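Local coordinates for major capsid protein (Paramecium bursaria Chlorella virus 1, PDB 5TIP) that self-assembles as trimers into the large icosahedral capsid of this chlorella virus, forming its main glycosylated shell, at residues E96-G101 against E171-F176. Sequence-based numbering, arbitrary orientation.
Sequences ELEIGG and EVKLYF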
# COMPACT_ATOMS: atom_id res chain seq x y z
N GLU A 96 -27.07 10.23 -9.07
CA GLU A 96 -27.88 10.65 -7.93
C GLU A 96 -28.53 9.43 -7.29
O GLU A 96 -29.12 8.60 -7.99
CB GLU A 96 -28.95 11.65 -8.37
CG GLU A 96 -29.85 12.14 -7.25
CD GLU A 96 -30.95 13.04 -7.76
OE1 GLU A 96 -31.06 13.21 -9.00
OE2 GLU A 96 -31.72 13.58 -6.94
N LEU A 97 -28.42 9.33 -5.97
CA LEU A 97 -29.04 8.25 -5.21
C LEU A 97 -30.33 8.77 -4.58
O LEU A 97 -30.34 9.82 -3.93
CB LEU A 97 -28.10 7.73 -4.12
CG LEU A 97 -28.71 6.70 -3.17
CD1 LEU A 97 -29.01 5.41 -3.91
CD2 LEU A 97 -27.79 6.45 -1.98
N GLU A 98 -31.42 8.02 -4.77
CA GLU A 98 -32.75 8.44 -4.33
C GLU A 98 -33.44 7.29 -3.61
O GLU A 98 -33.47 6.16 -4.12
CB GLU A 98 -33.60 8.90 -5.52
CG GLU A 98 -35.01 9.32 -5.16
CD GLU A 98 -35.85 9.63 -6.38
OE1 GLU A 98 -35.64 10.70 -6.99
OE2 GLU A 98 -36.71 8.80 -6.73
N ILE A 99 -34.00 7.57 -2.43
CA ILE A 99 -34.78 6.61 -1.66
C ILE A 99 -36.15 7.22 -1.40
O ILE A 99 -36.25 8.26 -0.73
CB ILE A 99 -34.09 6.22 -0.34
CG1 ILE A 99 -32.76 5.53 -0.60
CG2 ILE A 99 -35.01 5.34 0.49
CD1 ILE A 99 -32.01 5.16 0.67
N GLY A 100 -37.19 6.57 -1.90
CA GLY A 100 -38.55 7.04 -1.68
C GLY A 100 -38.80 8.43 -2.23
O GLY A 100 -39.54 9.21 -1.62
N GLY A 101 -38.19 8.76 -3.36
CA GLY A 101 -38.33 10.07 -3.94
C GLY A 101 -37.44 11.13 -3.34
O GLY A 101 -37.45 12.27 -3.82
N GLU A 171 -38.91 3.27 -2.95
CA GLU A 171 -38.16 2.84 -4.11
C GLU A 171 -36.76 3.44 -4.07
O GLU A 171 -36.58 4.62 -3.76
CB GLU A 171 -38.87 3.26 -5.40
CG GLU A 171 -40.20 2.54 -5.64
CD GLU A 171 -40.98 3.14 -6.80
OE1 GLU A 171 -40.52 4.15 -7.37
OE2 GLU A 171 -42.05 2.59 -7.14
N VAL A 172 -35.76 2.61 -4.38
CA VAL A 172 -34.38 3.05 -4.48
C VAL A 172 -34.05 3.22 -5.96
O VAL A 172 -34.17 2.27 -6.74
CB VAL A 172 -33.41 2.07 -3.80
CG1 VAL A 172 -31.98 2.56 -3.93
CG2 VAL A 172 -33.79 1.90 -2.34
N LYS A 173 -33.63 4.42 -6.35
CA LYS A 173 -33.38 4.73 -7.74
C LYS A 173 -32.03 5.42 -7.90
O LYS A 173 -31.56 6.11 -7.00
CB LYS A 173 -34.49 5.61 -8.33
CG LYS A 173 -35.85 4.93 -8.38
CD LYS A 173 -36.86 5.76 -9.15
CE LYS A 173 -36.46 5.87 -10.61
NZ LYS A 173 -37.40 6.74 -11.38
N LEU A 174 -31.43 5.23 -9.07
CA LEU A 174 -30.20 5.90 -9.47
C LEU A 174 -30.46 6.68 -10.75
O LEU A 174 -31.03 6.13 -11.70
CB LEU A 174 -29.06 4.90 -9.69
CG LEU A 174 -28.52 4.16 -8.46
CD1 LEU A 174 -27.63 3.02 -8.90
CD2 LEU A 174 -27.76 5.12 -7.56
N TYR A 175 -30.06 7.94 -10.77
CA TYR A 175 -30.26 8.81 -11.93
C TYR A 175 -28.89 9.16 -12.51
O TYR A 175 -28.09 9.85 -11.87
CB TYR A 175 -31.02 10.07 -11.53
CG TYR A 175 -32.44 9.79 -11.10
CD1 TYR A 175 -33.47 9.72 -12.03
CD2 TYR A 175 -32.75 9.59 -9.76
CE1 TYR A 175 -34.77 9.46 -11.63
CE2 TYR A 175 -34.04 9.32 -9.36
CZ TYR A 175 -35.05 9.26 -10.30
OH TYR A 175 -36.34 8.99 -9.90
N PHE A 176 -28.63 8.67 -13.72
CA PHE A 176 -27.36 8.90 -14.39
C PHE A 176 -27.50 10.01 -15.43
O PHE A 176 -28.54 10.16 -16.07
CB PHE A 176 -26.85 7.62 -15.05
CG PHE A 176 -26.66 6.48 -14.09
CD1 PHE A 176 -25.46 6.32 -13.42
CD2 PHE A 176 -27.67 5.56 -13.88
CE1 PHE A 176 -25.28 5.27 -12.54
CE2 PHE A 176 -27.49 4.51 -13.00
CZ PHE A 176 -26.30 4.37 -12.33
O HOH W 1 -37.42 6.82 -5.32
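Glu-96 to Ile-99 and Val-172 to Tyr-175 pair as antiparallel strands, their axes 4.7 Å apart, with Glu-96/Tyr-175 and Glu-98/Lys-173 as hydrogen-bonded pairs that each exchange two N-H...O bonds. Leu-97/Leu-174 and Ile-99/Val-172, the non-hydrogen-bonded pairs, alternate with them, and the ladder closes where Gly-100 N donates to Glu-171 O at 2.8 Å. Successive residues face opposite sides of the sheet, and with polar and aliphatic residues alternating in both strands, one face is polar and the other aliphatic. On the polar face Tyr-175, with CG beside its own backbone N (chi1 -66°), lays its ring diagonally across to Glu-98, whose CB sits at the ring edge. The Glu-98 carboxylate is turned 51° from the ring; its OE1 comes to 3.2 Å from Tyr-175 CE2, while OE2 accepts a bond from Tyr-175 OH from above the carboxylate plane. Lys-173, bent at chi3 (65°), brings NZ to 2.9 Å from Tyr-175 OH. The hydroxyl links ammonium and carboxylate, whose own atoms NZ and OE2 are 5.1 Å apart. A water donates to Glu-98 OE2 and to Glu-171 O, just ahead of the second strand, and accepts from Gly-101 N of the turn. On the aliphatic face Leu-97 CD1 reaches Leu-174 CD2 at 3.9 Å, while Ile-99 and Val-172 lie side by side. Glu-96 OE1 lies 4.0 Å from Tyr-175 CB, while its OE2 forms a salt bridge with Arg-103 of strand 102-108 on the other flank. Strands 92-99 and 172-178 are the inner strands of a four-stranded antiparallel sheet in the N-terminal jelly roll of this double jelly-roll protein; a two-residue hairpin with type I' turn angles at Gly-100 and Gly-101 joins 92-99 to its neighbour 102-108, 54-58 flanks 172-178, and loop residues Leu-164 and Leu-167 pack on Val-172.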